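PDB 6AGZ: Old Yellow Enzyme from Pichia, which probably uses its bound flavin mononucleotide to reduce the carbon-carbon double bond of enone compounds asymmetrically, as other old yellow enzymes do. Local coordinates for residues 52-60 against 346-354; 360-369 against 381-392. One frame throughout, in Å; residues are numbered along the deposited sequence.

Interaction 1: 52-60 against 346-354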
# COMPACT_ATOMS: atom_id res chain seq x y z
N TYR A 52 15.28 -5.60 36.46
CA TYR A 52 14.08 -5.65 35.63
C TYR A 52 14.33 -6.39 34.32
O TYR A 52 13.58 -7.30 33.95
CB TYR A 52 13.59 -4.22 35.38
CG TYR A 52 12.45 -4.05 34.41
CD1 TYR A 52 11.13 -4.21 34.82
CD2 TYR A 52 12.69 -3.67 33.10
CE1 TYR A 52 10.08 -4.03 33.94
CE2 TYR A 52 11.65 -3.49 32.21
CZ TYR A 52 10.35 -3.67 32.63
OH TYR A 52 9.31 -3.49 31.75
N TYR A 53 15.40 -6.01 33.61
CA TYR A 53 15.74 -6.72 32.38
C TYR A 53 16.37 -8.08 32.65
O TYR A 53 16.27 -8.98 31.82
CB TYR A 53 16.67 -5.86 31.53
CG TYR A 53 16.01 -4.65 30.91
CD1 TYR A 53 15.22 -4.77 29.78
CD2 TYR A 53 16.17 -3.39 31.47
CE1 TYR A 53 14.60 -3.67 29.21
CE2 TYR A 53 15.56 -2.28 30.91
CZ TYR A 53 14.78 -2.43 29.78
OH TYR A 53 14.17 -1.32 29.22
N SER A 54 17.03 -8.23 33.81
CA SER A 54 17.66 -9.51 34.14
C SER A 54 16.63 -10.61 34.30
O SER A 54 16.81 -11.72 33.77
CB SER A 54 18.50 -9.36 35.41
OG SER A 54 19.04 -10.60 35.82
N GLN A 55 15.54 -10.33 35.02
CA GLN A 55 14.51 -11.34 35.22
C GLN A 55 13.86 -11.74 33.90
O GLN A 55 13.45 -12.90 33.74
CB GLN A 55 13.45 -10.83 36.19
CG GLN A 55 13.98 -10.51 37.58
CD GLN A 55 12.91 -9.95 38.49
OE1 GLN A 55 11.76 -10.38 38.45
NE2 GLN A 55 13.28 -8.97 39.31
N ARG A 56 13.77 -10.82 32.95
CA ARG A 56 13.16 -11.09 31.66
C ARG A 56 14.14 -11.69 30.66
O ARG A 56 13.70 -12.22 29.63
CB ARG A 56 12.53 -9.81 31.10
CG ARG A 56 11.29 -9.42 31.88
CD ARG A 56 10.96 -7.95 31.80
NE ARG A 56 9.74 -7.67 32.56
CZ ARG A 56 9.70 -7.56 33.89
NH1 ARG A 56 10.81 -7.69 34.60
NH2 ARG A 56 8.55 -7.31 34.50
N ALA A 57 15.44 -11.62 30.94
CA ALA A 57 16.42 -12.34 30.15
C ALA A 57 16.67 -13.74 30.68
O ALA A 57 17.24 -14.57 29.96
CB ALA A 57 17.74 -11.55 30.11
N GLU A 58 16.25 -14.03 31.90
CA GLU A 58 16.41 -15.36 32.48
C GLU A 58 15.41 -16.34 31.86
O GLU A 58 14.23 -16.02 31.69
CB GLU A 58 16.22 -15.30 33.99
CG GLU A 58 16.43 -16.62 34.72
CD GLU A 58 16.01 -16.55 36.17
OE1 GLU A 58 15.00 -15.87 36.47
OE2 GLU A 58 16.68 -17.17 37.03
N ASN A 59 15.90 -17.53 31.52
CA ASN A 59 15.08 -18.61 30.97
C ASN A 59 14.33 -18.17 29.71
O ASN A 59 13.20 -18.57 29.47
CB ASN A 59 14.09 -19.14 32.01
CG ASN A 59 14.77 -19.70 33.24
OD1 ASN A 59 15.82 -20.33 33.15
ND2 ASN A 59 14.17 -19.48 34.41
N ASN A 60 14.97 -17.32 28.90
CA ASN A 60 14.30 -16.78 27.72
C ASN A 60 14.98 -17.17 26.42
O ASN A 60 14.35 -17.83 25.58
CB ASN A 60 14.23 -15.25 27.84
CG ASN A 60 13.31 -14.62 26.80
OD1 ASN A 60 12.88 -15.27 25.86
ND2 ASN A 60 13.02 -13.33 26.98
N PHE A 346 4.30 -8.44 29.56
CA PHE A 346 5.68 -8.65 29.96
C PHE A 346 6.05 -7.79 31.17
O PHE A 346 6.95 -8.16 31.94
CB PHE A 346 6.62 -8.36 28.79
CG PHE A 346 7.70 -9.39 28.61
CD1 PHE A 346 8.36 -9.92 29.70
CD2 PHE A 346 8.05 -9.83 27.34
CE1 PHE A 346 9.35 -10.88 29.53
CE2 PHE A 346 9.04 -10.77 27.16
CZ PHE A 346 9.69 -11.30 28.26
N THR A 347 5.36 -6.66 31.35
CA THR A 347 5.63 -5.81 32.51
C THR A 347 5.24 -6.50 33.81
O THR A 347 5.93 -6.36 34.83
CB THR A 347 4.90 -4.48 32.37
OG1 THR A 347 3.48 -4.70 32.40
CG2 THR A 347 5.27 -3.80 31.06
N SER A 348 4.13 -7.23 33.80
CA SER A 348 3.61 -7.88 35.00
C SER A 348 3.97 -9.35 35.09
O SER A 348 3.63 -10.01 36.08
CB SER A 348 2.09 -7.72 35.07
OG SER A 348 1.46 -8.32 33.94
N ASN A 349 4.66 -9.89 34.08
CA ASN A 349 5.07 -11.29 34.05
C ASN A 349 6.54 -11.35 33.68
O ASN A 349 6.89 -11.45 32.50
CB ASN A 349 4.22 -12.10 33.07
CG ASN A 349 2.75 -12.11 33.44
OD1 ASN A 349 2.00 -11.19 33.10
ND2 ASN A 349 2.33 -13.16 34.13
N PRO A 350 7.44 -11.29 34.67
CA PRO A 350 8.87 -11.39 34.36
C PRO A 350 9.26 -12.74 33.77
O PRO A 350 10.26 -12.81 33.04
CB PRO A 350 9.55 -11.15 35.71
CG PRO A 350 8.53 -11.53 36.72
CD PRO A 350 7.20 -11.14 36.11
N ASP A 351 8.51 -13.80 34.05
CA ASP A 351 8.74 -15.12 33.48
C ASP A 351 7.74 -15.44 32.37
O ASP A 351 7.34 -16.60 32.21
CB ASP A 351 8.70 -16.18 34.57
CG ASP A 351 7.40 -16.17 35.35
OD1 ASP A 351 6.67 -15.16 35.27
OD2 ASP A 351 7.10 -17.17 36.04
N LEU A 352 7.32 -14.43 31.61
CA LEU A 352 6.35 -14.64 30.53
C LEU A 352 6.76 -15.70 29.51
O LEU A 352 5.88 -16.45 29.07
CB LEU A 352 6.08 -13.30 29.82
CG LEU A 352 5.03 -13.33 28.71
CD1 LEU A 352 3.65 -13.57 29.30
CD2 LEU A 352 5.05 -12.05 27.88
N PRO A 353 8.03 -15.82 29.09
CA PRO A 353 8.38 -16.89 28.14
C PRO A 353 8.01 -18.28 28.62
O PRO A 353 7.47 -19.07 27.84
CB PRO A 353 9.89 -16.73 27.97
CG PRO A 353 10.13 -15.28 28.21
CD PRO A 353 9.16 -14.88 29.28
N ASN A 354 8.28 -18.61 29.89
CA ASN A 354 7.95 -19.94 30.38
C ASN A 354 6.45 -20.12 30.56
O ASN A 354 5.93 -21.22 30.35
CB ASN A 354 8.69 -20.22 31.68
CG ASN A 354 10.15 -20.55 31.45
OD1 ASN A 354 10.58 -20.76 30.32
ND2 ASN A 354 10.92 -20.61 32.53
O HOH W 1 11.83 -14.99 31.65
O HOH W 2 10.91 -17.12 31.28
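R56, near the end of helix 47-57, reaches across to the backbone of helix 344-348 and so joins the first and last parts of a TIM barrel: helix 47-57 follows the first barrel strand, helix 344-348 the eighth. Its chain, extended from CG to NE, slides past F346, with R56 CG obliquely against F346 CE1 at 3.4 Å, and delivers the guanidinium to the carbonyl oxygens beyond. R56 NE donates to F346 O at 2.9 Å, the donor standing above the carbonyl plane, and NH2 adds weak bonds to F346 O and T347 O. On its own helix R56 NH1 is held by Y52 O at 2.9 Å. Two good bonds and two weak ones restrain the rotation of the group, while Y52 CE1 lies over one face and P350 CA over the other. Arginine suits this buried place because its many N-H groups satisfy carbonyls while its methylenes pack. P350, whose ring closure limits its backbone freedom, also takes Q55 OE1 against its CB; Q55 NE2 is bonded to S51 OG.

N60 and P353 continue the firm packing, N60 CG sitting 3.5 Å from P353 CG. The looser, solvent side is that of N59, N354 and the waters. Water 1 lies between E58 O and P350 O, within donating distance of both, and water 2 between N59 O and N354 N, the latter bond weak. The exposed N59, with the positive phi that asparagine tolerates well, lays its CB 3.5 Å from N354 ND2. N60 OD1 is held by N27, and N60 ND2 donates almost straight to R56 O at 3.0 Å.

Interaction 2: 360-369 against 381-392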
# COMPACT_ATOMS: atom_id res chain seq x y z
N LEU A 360 0.69 -21.43 31.22
CA LEU A 360 0.33 -21.11 32.60
C LEU A 360 -0.31 -19.73 32.69
O LEU A 360 0.07 -18.83 31.94
CB LEU A 360 1.56 -21.17 33.50
CG LEU A 360 2.38 -22.47 33.39
CD1 LEU A 360 3.78 -22.31 33.97
CD2 LEU A 360 1.65 -23.64 34.07
N PRO A 361 -1.29 -19.56 33.59
CA PRO A 361 -2.03 -18.30 33.63
C PRO A 361 -1.12 -17.10 33.90
O PRO A 361 -0.13 -17.19 34.62
CB PRO A 361 -3.02 -18.51 34.78
CG PRO A 361 -2.46 -19.64 35.58
CD PRO A 361 -1.78 -20.52 34.58
N LEU A 362 -1.49 -15.98 33.29
CA LEU A 362 -0.70 -14.75 33.35
C LEU A 362 -1.22 -13.83 34.45
O LEU A 362 -2.41 -13.80 34.76
CB LEU A 362 -0.75 -14.02 32.01
CG LEU A 362 0.20 -14.42 30.86
CD1 LEU A 362 0.27 -15.92 30.66
CD2 LEU A 362 -0.23 -13.73 29.57
N THR A 363 -0.30 -13.08 35.04
CA THR A 363 -0.65 -12.05 36.01
C THR A 363 -1.17 -10.82 35.27
O THR A 363 -0.52 -10.34 34.34
CB THR A 363 0.57 -11.67 36.85
OG1 THR A 363 1.08 -12.84 37.51
CG2 THR A 363 0.19 -10.63 37.89
N PRO A 364 -2.34 -10.30 35.65
CA PRO A 364 -2.84 -9.09 35.00
C PRO A 364 -1.88 -7.92 35.18
O PRO A 364 -1.26 -7.76 36.24
CB PRO A 364 -4.17 -8.83 35.72
CG PRO A 364 -4.58 -10.17 36.26
CD PRO A 364 -3.30 -10.87 36.61
N TYR A 365 -1.74 -7.12 34.13
CA TYR A 365 -0.90 -5.94 34.23
C TYR A 365 -1.67 -4.79 34.87
O TYR A 365 -2.90 -4.77 34.91
CB TYR A 365 -0.37 -5.53 32.85
CG TYR A 365 -1.44 -5.29 31.80
CD1 TYR A 365 -2.09 -4.06 31.71
CD2 TYR A 365 -1.78 -6.28 30.88
CE1 TYR A 365 -3.05 -3.83 30.75
CE2 TYR A 365 -2.75 -6.05 29.92
CZ TYR A 365 -3.38 -4.83 29.86
OH TYR A 365 -4.34 -4.60 28.90
N ASP A 366 -0.92 -3.82 35.39
CA ASP A 366 -1.48 -2.69 36.12
C ASP A 366 -1.02 -1.41 35.44
O ASP A 366 0.10 -0.94 35.67
CB ASP A 366 -1.06 -2.74 37.59
CG ASP A 366 -1.73 -1.67 38.43
OD1 ASP A 366 -2.62 -0.96 37.91
OD2 ASP A 366 -1.38 -1.56 39.62
N ARG A 367 -1.90 -0.84 34.61
CA ARG A 367 -1.56 0.38 33.87
C ARG A 367 -1.26 1.55 34.80
O ARG A 367 -0.44 2.41 34.46
CB ARG A 367 -2.69 0.73 32.91
CG ARG A 367 -2.67 2.16 32.40
CD ARG A 367 -3.63 2.37 31.23
NE ARG A 367 -3.15 1.70 30.02
CZ ARG A 367 -2.22 2.19 29.22
NH1 ARG A 367 -1.65 3.35 29.49
NH2 ARG A 367 -1.85 1.51 28.14
N SER A 368 -1.88 1.57 35.98
CA SER A 368 -1.69 2.70 36.90
C SER A 368 -0.25 2.84 37.37
O SER A 368 0.11 3.90 37.89
CB SER A 368 -2.61 2.54 38.11
OG SER A 368 -2.15 1.51 38.97
N ARG A 369 0.58 1.82 37.19
CA ARG A 369 1.98 1.87 37.59
C ARG A 369 2.93 1.73 36.40
O ARG A 369 4.12 1.45 36.59
CB ARG A 369 2.28 0.80 38.64
CG ARG A 369 1.92 1.23 40.06
CD ARG A 369 0.93 0.28 40.72
NE ARG A 369 1.56 -0.54 41.76
CZ ARG A 369 1.52 -1.86 41.79
NH1 ARG A 369 0.88 -2.54 40.85
NH2 ARG A 369 2.13 -2.52 42.78
N THR A 381 7.89 -5.44 41.85
CA THR A 381 7.06 -6.12 42.83
C THR A 381 6.40 -7.38 42.29
O THR A 381 5.80 -8.13 43.07
CB THR A 381 5.98 -5.18 43.36
OG1 THR A 381 5.39 -4.46 42.27
CG2 THR A 381 6.57 -4.19 44.35
N TRP A 382 6.50 -7.64 40.99
CA TRP A 382 5.85 -8.79 40.39
C TRP A 382 6.61 -10.07 40.72
O TRP A 382 7.84 -10.12 40.64
CB TRP A 382 5.74 -8.63 38.88
CG TRP A 382 5.12 -7.33 38.47
CD1 TRP A 382 5.76 -6.26 37.93
CD2 TRP A 382 3.74 -6.97 38.58
NE1 TRP A 382 4.87 -5.24 37.69
CE2 TRP A 382 3.62 -5.65 38.08
CE3 TRP A 382 2.60 -7.62 39.05
CZ2 TRP A 382 2.40 -4.98 38.04
CZ3 TRP A 382 1.39 -6.95 39.00
CH2 TRP A 382 1.30 -5.65 38.50
N GLY A 383 5.87 -11.11 41.10
CA GLY A 383 6.47 -12.40 41.35
C GLY A 383 6.46 -13.28 40.12
O GLY A 383 5.80 -13.00 39.12
N LYS A 384 7.22 -14.37 40.20
CA LYS A 384 7.16 -15.40 39.17
C LYS A 384 5.82 -16.13 39.26
O LYS A 384 4.97 -15.82 40.10
CB LYS A 384 8.34 -16.36 39.32
CG LYS A 384 9.70 -15.68 39.26
CD LYS A 384 10.62 -16.38 38.26
CE LYS A 384 12.08 -16.05 38.52
NZ LYS A 384 12.47 -14.72 37.97
N TYR A 385 5.63 -17.10 38.37
CA TYR A 385 4.40 -17.88 38.39
C TYR A 385 4.21 -18.56 39.74
O TYR A 385 5.14 -19.14 40.30
CB TYR A 385 4.41 -18.93 37.28
CG TYR A 385 3.34 -19.99 37.47
CD1 TYR A 385 2.00 -19.71 37.23
CD2 TYR A 385 3.68 -21.27 37.90
CE1 TYR A 385 1.03 -20.67 37.41
CE2 TYR A 385 2.71 -22.24 38.08
CZ TYR A 385 1.39 -21.94 37.83
OH TYR A 385 0.42 -22.90 38.01
N GLY A 386 2.99 -18.47 40.28
CA GLY A 386 2.67 -19.05 41.56
C GLY A 386 3.15 -18.27 42.76
O GLY A 386 2.84 -18.65 43.90
N GLU A 387 3.90 -17.17 42.55
CA GLU A 387 4.38 -16.33 43.63
C GLU A 387 3.53 -15.07 43.74
O GLU A 387 3.01 -14.57 42.73
CB GLU A 387 5.84 -15.94 43.40
CG GLU A 387 6.81 -17.12 43.51
CD GLU A 387 8.22 -16.76 43.10
OE1 GLU A 387 8.43 -15.63 42.60
OE2 GLU A 387 9.12 -17.60 43.28
N PRO A 388 3.35 -14.53 44.94
CA PRO A 388 2.43 -13.40 45.12
C PRO A 388 3.05 -12.07 44.71
O PRO A 388 4.27 -11.90 44.68
CB PRO A 388 2.14 -13.43 46.62
CG PRO A 388 3.41 -13.95 47.21
CD PRO A 388 3.96 -14.95 46.22
N GLU A 389 2.17 -11.13 44.40
CA GLU A 389 2.60 -9.77 44.12
C GLU A 389 2.98 -9.07 45.41
O GLU A 389 2.19 -9.02 46.36
CB GLU A 389 1.49 -8.99 43.41
CG GLU A 389 1.86 -7.56 43.08
CD GLU A 389 0.65 -6.70 42.77
OE1 GLU A 389 0.84 -5.56 42.28
OE2 GLU A 389 -0.49 -7.14 43.03
N GLN A 390 4.19 -8.52 45.46
CA GLN A 390 4.62 -7.77 46.62
C GLN A 390 3.80 -6.49 46.74
O GLN A 390 3.51 -5.84 45.73
CB GLN A 390 6.11 -7.45 46.54
CG GLN A 390 7.01 -8.68 46.54
CD GLN A 390 7.73 -8.87 47.86
OE1 GLN A 390 8.96 -8.96 47.91
NE2 GLN A 390 6.97 -8.93 48.95
N PRO A 391 3.43 -6.09 47.95
CA PRO A 391 2.54 -4.94 48.13
C PRO A 391 3.30 -3.62 47.97
O PRO A 391 4.52 -3.59 47.79
CB PRO A 391 2.03 -5.11 49.57
CG PRO A 391 3.15 -5.81 50.26
CD PRO A 391 3.76 -6.74 49.24
N SER A 392 2.55 -2.52 48.03
CA SER A 392 3.12 -1.20 47.82
C SER A 392 4.02 -0.75 48.95
O SER A 392 4.82 0.17 48.76
CB SER A 392 2.00 -0.17 47.61
OG SER A 392 1.26 -0.44 46.43
O HOH W 3 3.56 -11.80 38.24
O HOH W 4 3.12 -5.16 41.41
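L360 lies over one face of the Y385 ring, its CD1 4.2 Å from the ring centroid in a CH-pi contact, and the two side chains cross at about a right angle. P361 adds CD beside Y385 CE1, so that an exposed tyrosine rests on aliphatic carbon, with L360 CD2 near its CZ and OH end. T363 serves two ends: chi1 of -58° sets CG2 anti to the backbone N, where it touches W382 CZ3 at 4.0 Å, while OG1, also bonded to R355, meets water 3, which donates to G383 O. P364 O then approaches W382 CZ3. Both segments belong to the long irregular loop after helix 352-358, beyond the last barrel strand, and R367 within it touches the flavin mononucleotide. D366 sets CB at the edge of the W382 ring and opens an Asx turn, OD1 taking S368 N and S368 OG (2.7 Å) from the same side of the carboxylate. D366 OD2 offers the anti lone pair to R369 NH1 at 2.8 Å. R369, bent at chi2 and chi3, is also paired with D377; across the contact R369 NH1 and NH2 share E389 OE1 in a weak two-pronged salt bridge, each at 3.3 Å, the carboxylate turned 62° from the guanidinium plane.

From the N terminus, the chain passes the first barrel strand and helix 47-57, whose end and following turn form segment 52-60. Nearly the whole TIM barrel follows before 346-354 arrives after the eighth strand, so interaction 1 closes a loop of 285 residues and joins the two ends of the barrel. Interaction 2 comes afterwards, in series, neither enclosing nor crossing it: 360-369 and 381-392 close a short loop of 11 residues in the C-terminal part. The two sites nevertheless touch. S348 OG probably bonds to T363 O and D351 OD2 to Y385 N, while a salt bridge from E58 to K384 ties the turn just after helix 47-57 to the C-terminal loop.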